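Local atomic coordinates of oxidoreductase, Gfo/Idh/MocA family (PDB entry 1XEA), a protein that probably acts as a nucleotide-dependent oxidoreductase of the Gfo/Idh/MocA family, using a Rossmann-fold domain expected to bind NAD(P). Residues 4-9 with 65-70; 89-94 with 116-121. All coordinates share one frame; numbering follows the deposited sequence.

Contact 1: residues 4-9 with 65-70; sequences KIAMIG and DAVMIH
Parallel pairing of Ile5, Ala6, Met7 and Ile8 with Ala66, Val67, Met68 and Ile69 defines this contact, which joins two inner strands of the five-stranded Rossmann sheet. The strand axes approach to 4.6 Å, and their directions diverge by 25°. Ala6 and Ile8 turn both N-H and C=O toward 65-70: Ala6 N donates to Ala66 O, Ala6 O accepts from Met68 N (2.7 Å), Ile8 N donates to Met68 O, and Ile8 O accepts from His70 N (2.8 Å, 172° at the hydrogen). At the N-terminal end Asp65 grips Lys4 twice. Its backbone N reaches Lys4 O, and OD2 takes the N-H of Lys4 at 3.0 Å on its anti lone pair; the amine of Lys4 turns instead to a salt bridge with Glu29.

On the face carrying Ile5, Met7 and Met68, Ile5 CG2 lies 3.8 Å from the selenium of Met68, both methionines being selenomethionine. The Met7 chain runs out past the His70 ring: CG lies at the ring edge in its plane, and the bend at chi3 (46°) brings CE to 3.4 Å from His70 CD2. Helices 12-22 and 268-281 pack over this side. On the other face Ile8 CD1 reaches back along the strand to Val67 CB (3.5 Å), while Ala6 CB meets Val67 CG1; helix 76-85 lies against Ile8 and Val67. The chemistry is therefore a backbone ladder with apolar side chains on both faces of the sheet, covered by helices, and polar side chains at the ends: Asp65 bonded to the Lys4 N-H at one, and His70 beside Gly9 at the other, where the chain leads into a sequence resembling the glycine-rich dinucleotide-binding turn.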
loop_
_atom_site.group_PDB
_atom_site.type_symbol
_atom_site.label_atom_id
_atom_site.label_comp_id
_atom_site.label_asym_id
_atom_site.label_seq_id
_atom_site.Cartn_x
_atom_site.Cartn_y
_atom_site.Cartn_z
ATOM N N LYS A 4 -31.912 29.273 13.701
ATOM C CA LYS A 4 -32.357 29.616 12.354
ATOM C C LYS A 4 -31.160 30.275 11.677
ATOM O O LYS A 4 -30.783 31.408 11.991
ATOM C CB LYS A 4 -33.547 30.581 12.415
ATOM C CG LYS A 4 -34.219 30.903 11.076
ATOM C CD LYS A 4 -35.338 31.948 11.258
ATOM C CE LYS A 4 -36.731 31.375 10.990
ATOM N NZ LYS A 4 -36.901 30.929 9.570
ATOM N N ILE A 5 -30.548 29.537 10.765
ATOM C CA ILE A 5 -29.378 30.012 10.051
ATOM C C ILE A 5 -29.760 30.444 8.641
ATOM O O ILE A 5 -30.631 29.847 8.019
ATOM C CB ILE A 5 -28.292 28.885 9.990
ATOM C CG1 ILE A 5 -27.551 28.782 11.324
ATOM C CG2 ILE A 5 -27.279 29.173 8.897
ATOM C CD1 ILE A 5 -28.405 28.379 12.504
ATOM N N ALA A 6 -29.118 31.489 8.142
ATOM C CA ALA A 6 -29.396 31.954 6.800
ATOM C C ALA A 6 -28.128 31.753 6.000
ATOM O O ALA A 6 -27.036 32.137 6.430
ATOM C CB ALA A 6 -29.775 33.412 6.823
HETATM N N MSE A 7 -28.266 31.125 4.845
HETATM C CA MSE A 7 -27.121 30.900 3.986
HETATM C C MSE A 7 -27.178 31.830 2.783
HETATM O O MSE A 7 -28.021 31.684 1.897
HETATM C CB MSE A 7 -27.088 29.452 3.524
HETATM C CG MSE A 7 -26.656 28.491 4.601
HETATM SE SE MSE A 7 -26.482 26.700 3.931
HETATM C CE MSE A 7 -25.503 27.070 2.300
ATOM N N ILE A 8 -26.266 32.789 2.763
ATOM C CA ILE A 8 -26.204 33.748 1.683
ATOM C C ILE A 8 -25.144 33.334 0.680
ATOM O O ILE A 8 -23.996 33.088 1.050
ATOM C CB ILE A 8 -25.851 35.161 2.202
ATOM C CG1 ILE A 8 -26.948 35.679 3.137
ATOM C CG2 ILE A 8 -25.650 36.111 1.037
ATOM C CD1 ILE A 8 -26.796 35.241 4.570
ATOM N N GLY A 9 -25.536 33.251 -0.588
ATOM C CA GLY A 9 -24.599 32.885 -1.641
ATOM C C GLY A 9 -24.439 31.392 -1.833
ATOM O O GLY A 9 -23.560 30.764 -1.242
ATOM N N ASP A 65 -30.756 33.634 13.448
ATOM C CA ASP A 65 -29.848 33.645 14.588
ATOM C C ASP A 65 -28.398 33.800 14.154
ATOM O O ASP A 65 -27.523 34.096 14.969
ATOM C CB ASP A 65 -30.028 32.361 15.395
ATOM C CG ASP A 65 -31.378 32.301 16.079
ATOM O OD1 ASP A 65 -31.591 33.083 17.039
ATOM O OD2 ASP A 65 -32.227 31.483 15.649
ATOM N N ALA A 66 -28.156 33.599 12.862
ATOM C CA ALA A 66 -26.822 33.722 12.298
ATOM C C ALA A 66 -26.871 33.549 10.775
ATOM O O ALA A 66 -27.840 33.010 10.233
ATOM C CB ALA A 66 -25.894 32.681 12.925
ATOM N N VAL A 67 -25.822 34.019 10.096
ATOM C CA VAL A 67 -25.710 33.914 8.642
ATOM C C VAL A 67 -24.385 33.263 8.240
ATOM O O VAL A 67 -23.369 33.419 8.921
ATOM C CB VAL A 67 -25.799 35.301 7.959
ATOM C CG1 VAL A 67 -27.156 35.918 8.210
ATOM C CG2 VAL A 67 -24.702 36.205 8.470
HETATM N N MSE A 68 -24.411 32.516 7.141
HETATM C CA MSE A 68 -23.224 31.844 6.616
HETATM C C MSE A 68 -23.016 32.352 5.205
HETATM O O MSE A 68 -23.776 32.022 4.299
HETATM C CB MSE A 68 -23.432 30.329 6.591
HETATM C CG MSE A 68 -23.480 29.698 7.965
HETATM SE SE MSE A 68 -23.891 27.811 7.971
HETATM C CE MSE A 68 -22.262 27.129 7.178
ATOM N N ILE A 69 -21.989 33.164 5.013
ATOM C CA ILE A 69 -21.730 33.721 3.696
ATOM C C ILE A 69 -20.859 32.793 2.864
ATOM O O ILE A 69 -19.751 32.458 3.259
ATOM C CB ILE A 69 -21.059 35.082 3.842
ATOM C CG1 ILE A 69 -21.978 35.986 4.668
ATOM C CG2 ILE A 69 -20.769 35.674 2.473
ATOM C CD1 ILE A 69 -21.294 37.182 5.258
ATOM N N HIS A 70 -21.355 32.373 1.710
ATOM C CA HIS A 70 -20.578 31.471 0.875
ATOM C C HIS A 70 -20.325 32.104 -0.473
ATOM O O HIS A 70 -19.813 31.466 -1.391
ATOM C CB HIS A 70 -21.321 30.154 0.695
ATOM C CG HIS A 70 -21.785 29.549 1.980
ATOM N ND1 HIS A 70 -20.922 28.987 2.897
ATOM C CD2 HIS A 70 -23.024 29.442 2.516
ATOM C CE1 HIS A 70 -21.609 28.559 3.940
ATOM N NE2 HIS A 70 -22.887 28.822 3.734
#

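Contact 2: residues 89-94 with 116-121; sequences PTFVDK and PLYVGF
A beta-alpha-beta unit of the Rossmann domain closes here, strand 90-93 pairing in parallel with an outermost strand of the sheet, 117-120, after the crossover through helix 100-112. Register follows from the backbone bonds: Thr90 N to Pro116 O, Tyr118 N to Thr90 O (2.8 Å), Val92 N to Tyr118 O (2.9 Å) and Gly120 N to Val92 O. Beyond them, Lys94 N to Gly120 O is only a weak bond.

Phe91 and Tyr118 dominate one face. Each has CG anti to its backbone N (chi1 172° for Phe91), which sends both rings along the same face of the sheet until their rims meet, the planes 22° apart and neither ring lying over the other. In this rim-to-rim pair Tyr118 CD2 comes to the edge of the Phe91 ring, 3.5 Å from Phe91 CD1. Helix 268-281 lies beyond: Asp274 hydrogen-bonds the Tyr118 hydroxyl, and Met271 and Val278 touch the Tyr118 side chain. On the opposite face Leu117 CD1 touches both Thr90 CG2 (4.0 Å) and Val92 CG2 (4.2 Å), while at the strand starts the rings of Pro89 and Pro116 lie side by side.

Toward the C-terminal ends of the two segments, Lys94 CB sits over one face of the Phe121 ring, 4.2 Å from its centroid, a CH-pi contact. Helix 160-175 touches both residues through Ile169. Asp93 and Lys94 lie at the C-terminal end of this strand region and probably correspond to the Glu-Lys of the Glu-Lys-Pro motif of Gfo/Idh/MocA relatives, here with aspartate at the first position. Strand 90-93, helix 100-112 and strand 117-120 together form the beta-alpha-beta crossover from which Rossmann folds are built.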
loop_
_atom_site.group_PDB
_atom_site.type_symbol
_atom_site.label_atom_id
_atom_site.label_comp_id
_atom_site.label_asym_id
_atom_site.label_seq_id
_atom_site.Cartn_x
_atom_site.Cartn_y
_atom_site.Cartn_z
ATOM N N PRO A 89 -24.143 36.731 14.719
ATOM C CA PRO A 89 -22.988 35.843 14.550
ATOM C C PRO A 89 -22.809 35.567 13.056
ATOM O O PRO A 89 -23.729 35.093 12.391
ATOM C CB PRO A 89 -23.407 34.598 15.321
ATOM C CG PRO A 89 -24.239 35.173 16.431
ATOM C CD PRO A 89 -25.088 36.185 15.710
ATOM N N THR A 90 -21.634 35.873 12.526
ATOM C CA THR A 90 -21.396 35.658 11.104
ATOM C C THR A 90 -20.368 34.569 10.793
ATOM O O THR A 90 -19.336 34.454 11.454
ATOM C CB THR A 90 -20.940 36.975 10.409
ATOM O OG1 THR A 90 -21.969 37.958 10.537
ATOM C CG2 THR A 90 -20.648 36.752 8.931
ATOM N N PHE A 91 -20.661 33.787 9.761
ATOM C CA PHE A 91 -19.782 32.724 9.313
ATOM C C PHE A 91 -19.409 33.029 7.875
ATOM O O PHE A 91 -20.266 33.413 7.077
ATOM C CB PHE A 91 -20.502 31.386 9.376
ATOM C CG PHE A 91 -19.740 30.261 8.750
ATOM C CD1 PHE A 91 -18.822 29.529 9.488
ATOM C CD2 PHE A 91 -19.936 29.935 7.413
ATOM C CE1 PHE A 91 -18.109 28.479 8.907
ATOM C CE2 PHE A 91 -19.229 28.887 6.822
ATOM C CZ PHE A 91 -18.313 28.160 7.571
ATOM N N VAL A 92 -18.132 32.868 7.554
ATOM C CA VAL A 92 -17.655 33.120 6.203
ATOM C C VAL A 92 -16.696 32.019 5.804
ATOM O O VAL A 92 -15.782 31.685 6.547
ATOM C CB VAL A 92 -16.921 34.478 6.089
ATOM C CG1 VAL A 92 -16.419 34.682 4.665
ATOM C CG2 VAL A 92 -17.863 35.610 6.472
ATOM N N ASP A 93 -16.909 31.452 4.624
ATOM C CA ASP A 93 -16.050 30.387 4.142
ATOM C C ASP A 93 -14.713 30.971 3.712
ATOM O O ASP A 93 -14.666 32.001 3.045
ATOM C CB ASP A 93 -16.722 29.661 2.976
ATOM C CG ASP A 93 -15.925 28.467 2.500
ATOM O OD1 ASP A 93 -15.487 27.662 3.362
ATOM O OD2 ASP A 93 -15.748 28.316 1.264
ATOM N N LYS A 94 -13.630 30.312 4.109
ATOM C CA LYS A 94 -12.283 30.757 3.772
ATOM C C LYS A 94 -12.171 30.979 2.268
ATOM O O LYS A 94 -12.733 30.223 1.485
ATOM C CB LYS A 94 -11.261 29.716 4.228
ATOM C CG LYS A 94 -11.332 28.404 3.471
ATOM C CD LYS A 94 -10.573 28.484 2.155
ATOM C CE LYS A 94 -11.151 27.538 1.112
ATOM N NZ LYS A 94 -10.361 27.599 -0.146
ATOM N N PRO A 116 -19.567 37.165 17.031
ATOM C CA PRO A 116 -18.579 36.166 16.642
ATOM C C PRO A 116 -18.506 36.075 15.124
ATOM O O PRO A 116 -19.532 36.065 14.439
ATOM C CB PRO A 116 -19.130 34.899 17.268
ATOM C CG PRO A 116 -20.589 35.068 17.032
ATOM C CD PRO A 116 -20.827 36.513 17.427
ATOM N N LEU A 117 -17.279 36.027 14.620
ATOM C CA LEU A 117 -17.006 35.916 13.199
ATOM C C LEU A 117 -16.182 34.645 13.021
ATOM O O LEU A 117 -15.000 34.597 13.361
ATOM C CB LEU A 117 -16.214 37.130 12.723
ATOM C CG LEU A 117 -15.729 37.108 11.273
ATOM C CD1 LEU A 117 -16.912 37.038 10.310
ATOM C CD2 LEU A 117 -14.908 38.360 11.016
ATOM N N TYR A 118 -16.823 33.616 12.486
ATOM C CA TYR A 118 -16.192 32.322 12.274
ATOM C C TYR A 118 -15.719 32.131 10.836
ATOM O O TYR A 118 -16.475 32.374 9.894
ATOM C CB TYR A 118 -17.202 31.234 12.608
ATOM C CG TYR A 118 -16.610 29.893 12.921
ATOM C CD1 TYR A 118 -16.258 29.562 14.232
ATOM C CD2 TYR A 118 -16.437 28.935 11.921
ATOM C CE1 TYR A 118 -15.757 28.312 14.545
ATOM C CE2 TYR A 118 -15.935 27.677 12.222
ATOM C CZ TYR A 118 -15.597 27.370 13.540
ATOM O OH TYR A 118 -15.112 26.122 13.853
ATOM N N VAL A 119 -14.478 31.683 10.666
ATOM C CA VAL A 119 -13.935 31.439 9.330
ATOM C C VAL A 119 -13.964 29.932 9.045
ATOM O O VAL A 119 -13.621 29.122 9.907
ATOM C CB VAL A 119 -12.483 31.954 9.202
ATOM C CG1 VAL A 119 -11.978 31.699 7.800
ATOM C CG2 VAL A 119 -12.418 33.445 9.522
ATOM N N GLY A 120 -14.363 29.568 7.830
ATOM C CA GLY A 120 -14.459 28.168 7.462
ATOM C C GLY A 120 -13.193 27.443 7.051
ATOM O O GLY A 120 -12.838 27.415 5.875
ATOM N N PHE A 121 -12.524 26.838 8.023
ATOM C CA PHE A 121 -11.302 26.087 7.774
ATOM C C PHE A 121 -11.562 24.636 8.159
ATOM O O PHE A 121 -11.184 24.200 9.250
ATOM C CB PHE A 121 -10.173 26.634 8.633
ATOM C CG PHE A 121 -9.600 27.934 8.149
ATOM C CD1 PHE A 121 -9.676 29.079 8.943
ATOM C CD2 PHE A 121 -8.889 27.990 6.948
ATOM C CE1 PHE A 121 -9.044 30.258 8.556
ATOM C CE2 PHE A 121 -8.251 29.161 6.545
ATOM C CZ PHE A 121 -8.326 30.297 7.352
#

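Contacts 1 and 2 are successive pairings in one parallel sheet, their centres about 10 Å apart. Strands 66-69 and 90-93 join them directly: Phe91 N lies 2.9 Å from Val67 O, and Phe91 O lies 2.7 Å from Ile69 N, both probable hydrogen bonds. Shared neighbours confirm the continuity, since Trp275 touches Ala66 and Met68 of contact 1 and Phe91 of contact 2. Tyr18 links the C-terminal ends, stacking with the ring of His70 and hydrogen-bonding Asp93 OD1. That end of a Rossmann sheet is where dinucleotides usually bind; no dinucleotide is present in this structure, so placing Gly9 and the Asp93-Lys94 pair near the cofactor site is an inference from the fold.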